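Local coordinates for kinesin-like protein (Caenorhabditis elegans, PDB 5X3E) that probably acts as a kinesin-6 motor that couples ATP hydrolysis to movement along microtubules, at residues 367-372 with 383-388. Sequence-based numbering, arbitrary orientation.
Sequences IEVLRR and QVPYRQ. With SO4 (sulfate ion), chain K; SO4 (sulfate ion), chain M.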
ATOM      1  N   ILE A 367      -2.640  13.033   9.479  1.00 81.48           N
ATOM      2  CA  ILE A 367      -2.925  11.977  10.454  1.00 78.94           C
ATOM      3  C   ILE A 367      -3.119  12.561  11.847  1.00 70.47           C
ATOM      4  O   ILE A 367      -3.791  11.945  12.683  1.00 65.12           O
ATOM      5  CB  ILE A 367      -1.838  10.875  10.511  1.00 65.81           C
ATOM      6  CG1 ILE A 367      -0.688  11.286  11.423  1.00 80.76           C
ATOM      7  CG2 ILE A 367      -1.322  10.514   9.123  1.00 52.96           C
ATOM      8  CD1 ILE A 367       0.164  10.133  11.869  1.00 95.24           C
ATOM      9  N   GLU A 368      -2.556  13.743  12.119  1.00 66.34           N
ATOM     10  CA  GLU A 368      -2.806  14.394  13.398  1.00 71.28           C
ATOM     11  C   GLU A 368      -4.231  14.922  13.462  1.00 86.49           C
ATOM     12  O   GLU A 368      -4.893  14.811  14.502  1.00 98.79           O
ATOM     13  CB  GLU A 368      -1.793  15.512  13.637  1.00 70.02           C
ATOM     14  CG  GLU A 368      -0.400  14.992  13.969  1.00 81.85           C
ATOM     15  CD  GLU A 368       0.578  16.094  14.317  1.00105.70           C
ATOM     16  OE1 GLU A 368       0.504  16.625  15.445  1.00119.18           O
ATOM     17  OE2 GLU A 368       1.431  16.421  13.466  1.00113.17           O
ATOM     18  N   VAL A 369      -4.719  15.501  12.363  1.00 86.48           N
ATOM     19  CA  VAL A 369      -6.129  15.872  12.284  1.00 77.94           C
ATOM     20  C   VAL A 369      -7.005  14.626  12.356  1.00 81.12           C
ATOM     21  O   VAL A 369      -8.085  14.642  12.963  1.00 87.99           O
ATOM     22  CB  VAL A 369      -6.399  16.688  11.006  1.00 75.60           C
ATOM     23  CG1 VAL A 369      -7.879  17.010  10.878  1.00 84.62           C
ATOM     24  CG2 VAL A 369      -5.584  17.968  11.021  1.00 71.30           C
ATOM     25  N   LEU A 370      -6.557  13.530  11.735  1.00 76.28           N
ATOM     26  CA  LEU A 370      -7.320  12.286  11.777  1.00 74.18           C
ATOM     27  C   LEU A 370      -7.450  11.765  13.200  1.00 81.41           C
ATOM     28  O   LEU A 370      -8.526  11.313  13.609  1.00 90.30           O
ATOM     29  CB  LEU A 370      -6.668  11.227  10.886  1.00 68.72           C
ATOM     30  CG  LEU A 370      -7.291   9.831  10.968  1.00 63.02           C
ATOM     31  CD1 LEU A 370      -8.741   9.850  10.509  1.00 61.78           C
ATOM     32  CD2 LEU A 370      -6.487   8.834  10.150  1.00 60.53           C
ATOM     33  N   ARG A 371      -6.359  11.811  13.966  1.00 75.94           N
ATOM     34  CA  ARG A 371      -6.403  11.340  15.345  1.00 76.15           C
ATOM     35  C   ARG A 371      -7.369  12.161  16.185  1.00 82.73           C
ATOM     36  O   ARG A 371      -8.135  11.608  16.981  1.00 90.20           O
ATOM     37  CB  ARG A 371      -5.010  11.379  15.957  1.00 73.42           C
ATOM     38  CG  ARG A 371      -4.123  10.215  15.577  1.00 67.19           C
ATOM     39  CD  ARG A 371      -2.694  10.537  15.940  1.00 72.25           C
ATOM     40  NE  ARG A 371      -1.787   9.424  15.708  1.00 84.64           N
ATOM     41  CZ  ARG A 371      -0.483   9.567  15.519  1.00 95.25           C
ATOM     42  NH1 ARG A 371       0.059  10.779  15.525  1.00 90.41           N
ATOM     43  NH2 ARG A 371       0.280   8.503  15.321  1.00106.08           N
ATOM     44  N   ARG A 372      -7.341  13.485  16.034  1.00 80.87           N
ATOM     45  CA  ARG A 372      -8.231  14.323  16.831  1.00 88.26           C
ATOM     46  C   ARG A 372      -9.686  14.070  16.463  1.00 91.57           C
ATOM     47  O   ARG A 372     -10.562  14.054  17.335  1.00 98.02           O
ATOM     48  CB  ARG A 372      -7.888  15.798  16.634  1.00 91.95           C
ATOM     49  CG  ARG A 372      -6.437  16.150  16.908  1.00 94.44           C
ATOM     50  CD  ARG A 372      -6.217  17.652  16.845  1.00 97.32           C
ATOM     51  NE  ARG A 372      -4.800  17.997  16.838  1.00104.44           N
ATOM     52  CZ  ARG A 372      -4.147  18.416  15.758  1.00 97.77           C
ATOM     53  NH1 ARG A 372      -4.792  18.552  14.607  1.00 88.77           N
ATOM     54  NH2 ARG A 372      -2.854  18.707  15.830  1.00104.77           N
ATOM     55  N   GLN A 383     -11.357  19.996   9.511  1.00 92.74           N
ATOM     56  CA  GLN A 383     -11.047  19.632   8.137  1.00 91.82           C
ATOM     57  C   GLN A 383      -9.660  19.008   8.046  1.00 80.77           C
ATOM     58  O   GLN A 383      -8.721  19.436   8.724  1.00 80.36           O
ATOM     59  CB  GLN A 383     -11.135  20.875   7.245  1.00 96.86           C
ATOM     60  CG  GLN A 383     -10.739  20.670   5.791  1.00105.23           C
ATOM     61  CD  GLN A 383     -11.746  19.843   5.021  1.00109.39           C
ATOM     62  OE1 GLN A 383     -11.386  18.882   4.340  1.00112.89           O
ATOM     63  NE2 GLN A 383     -13.018  20.216   5.118  1.00107.32           N
ATOM     64  N   VAL A 384      -9.539  17.989   7.204  1.00 75.29           N
ATOM     65  CA  VAL A 384      -8.256  17.356   6.913  1.00 73.51           C
ATOM     66  C   VAL A 384      -7.638  18.094   5.728  1.00 78.84           C
ATOM     67  O   VAL A 384      -8.277  18.177   4.666  1.00 94.80           O
ATOM     68  CB  VAL A 384      -8.423  15.863   6.604  1.00 66.51           C
ATOM     69  CG1 VAL A 384      -7.079  15.224   6.315  1.00 63.65           C
ATOM     70  CG2 VAL A 384      -9.113  15.161   7.753  1.00 68.32           C
ATOM     71  N   PRO A 385      -6.430  18.652   5.864  1.00 74.84           N
ATOM     72  CA  PRO A 385      -5.815  19.445   4.780  1.00 67.13           C
ATOM     73  C   PRO A 385      -5.240  18.576   3.665  1.00 63.51           C
ATOM     74  O   PRO A 385      -4.079  18.705   3.273  1.00 67.56           O
ATOM     75  CB  PRO A 385      -4.727  20.226   5.531  1.00 66.38           C
ATOM     76  CG  PRO A 385      -4.343  19.324   6.659  1.00 70.10           C
ATOM     77  CD  PRO A 385      -5.608  18.642   7.088  1.00 74.60           C
ATOM     78  N   TYR A 386      -6.077  17.691   3.118  1.00 64.87           N
ATOM     79  CA  TYR A 386      -5.578  16.692   2.183  1.00 65.71           C
ATOM     80  C   TYR A 386      -5.230  17.261   0.815  1.00 71.62           C
ATOM     81  O   TYR A 386      -4.531  16.588   0.051  1.00 81.90           O
ATOM     82  CB  TYR A 386      -6.580  15.540   2.025  1.00 62.89           C
ATOM     83  CG  TYR A 386      -7.966  15.943   1.575  1.00 66.91           C
ATOM     84  CD1 TYR A 386      -8.247  16.182   0.235  1.00 85.06           C
ATOM     85  CD2 TYR A 386      -9.000  16.061   2.491  1.00 64.01           C
ATOM     86  CE1 TYR A 386      -9.517  16.548  -0.176  1.00 77.05           C
ATOM     87  CE2 TYR A 386     -10.269  16.422   2.090  1.00 72.03           C
ATOM     88  CZ  TYR A 386     -10.522  16.665   0.757  1.00 75.26           C
ATOM     89  OH  TYR A 386     -11.787  17.021   0.359  1.00 86.58           O
ATOM     90  N   ARG A 387      -5.681  18.472   0.485  1.00 77.32           N
ATOM     91  CA  ARG A 387      -5.390  19.017  -0.838  1.00 69.44           C
ATOM     92  C   ARG A 387      -4.002  19.629  -0.944  1.00 68.43           C
ATOM     93  O   ARG A 387      -3.583  19.976  -2.051  1.00 74.03           O
ATOM     94  CB  ARG A 387      -6.436  20.065  -1.219  1.00 67.00           C
ATOM     95  CG  ARG A 387      -7.824  19.491  -1.372  1.00 74.99           C
ATOM     96  CD  ARG A 387      -8.840  20.538  -1.785  1.00 80.02           C
ATOM     97  NE  ARG A 387     -10.171  19.948  -1.864  1.00105.21           N
ATOM     98  CZ  ARG A 387     -10.623  19.276  -2.919  1.00113.74           C
ATOM     99  NH1 ARG A 387      -9.848  19.111  -3.984  1.00 97.58           N
ATOM    100  NH2 ARG A 387     -11.846  18.761  -2.908  1.00121.29           N
ATOM    101  N   GLN A 388      -3.274  19.748   0.167  1.00 65.39           N
ATOM    102  CA  GLN A 388      -1.974  20.409   0.154  1.00 74.46           C
ATOM    103  C   GLN A 388      -0.893  19.590  -0.546  1.00 74.72           C
ATOM    104  O   GLN A 388       0.223  20.095  -0.710  1.00 80.74           O
ATOM    105  CB  GLN A 388      -1.546  20.745   1.584  1.00 81.66           C
ATOM    106  CG  GLN A 388      -2.572  21.566   2.354  1.00 96.75           C
ATOM    107  CD  GLN A 388      -2.022  22.120   3.656  1.00113.32           C
ATOM    108  OE1 GLN A 388      -0.970  21.689   4.133  1.00115.14           O
ATOM    109  NE2 GLN A 388      -2.728  23.087   4.232  1.00113.93           N
TER
HETATM  110  S   SO4 K 509      -7.269  22.243   2.156  1.00117.55           S
HETATM  111  O1  SO4 K 509      -7.440  20.790   2.151  1.00 95.87           O
HETATM  112  O2  SO4 K 509      -6.115  22.607   2.973  1.00118.45           O
HETATM  113  O3  SO4 K 509      -7.049  22.706   0.789  1.00123.80           O
HETATM  114  O4  SO4 K 509      -8.466  22.877   2.703  1.00117.77           O
HETATM  115  S   SO4 M 511     -11.793  16.196  -5.149  1.00124.71           S
HETATM  116  O1  SO4 M 511     -11.454  15.309  -6.260  1.00 99.27           O
HETATM  117  O2  SO4 M 511     -11.737  15.475  -3.879  1.00104.54           O
HETATM  118  O3  SO4 M 511     -10.854  17.314  -5.135  1.00132.44           O
HETATM  119  O4  SO4 M 511     -13.145  16.716  -5.329  1.00141.53           O
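Val-369 meets the loop 383-388 with both of its methyls. CG1 lies anti to the backbone N (chi1 177°), which spreads the two branches over different partners. CG1 of Val-369 reaches the backbone carbonyl of Gln-383 and, 3.8 Å away, CG2 of Val-384. CG2 of Val-369 rests 4.0 Å from CD of Pro-385. The contact is small and mainly apolar. The nearest pair of CA atoms is that of Val-369 and Val-384, 6.0 Å apart. An alanine in place of Val-369 lacks both methyls and would probably leave a gap beside Val-384 and CD of Pro-385.

Val-384 and Pro-385 also pack on Cys-366, one turn back on the helix, and Val-384 touches Leu-399. Pro-385 is the centre of an inverse gamma turn, closed by a weak bond of 2.7 Å from Tyr-386 N to Val-384 O. Beyond this turn Gln-388 still touches Thr-362 and Gln-365 of the helix. Two sulfates, likely carried over from the crystallisation solution, lie near Arg-387. O1 of one accepts a weak hydrogen bond of 3.4 Å from Arg-387 N. The extended side chain of Arg-387 carries its guanidinium to the second sulfate, which lies at the edge of the group. CE1 of Tyr-386 sits 3.8 Å above one face of that guanidinium, toward its rim.

The helix also packs on the central sheet, where Ile-367 touches Met-407 and Leu-370 touches Ile-405. The loop thus folds back along the C-terminal part of this long helix before helix 390-394, within the P-loop NTPase fold of the kinesin motor domain.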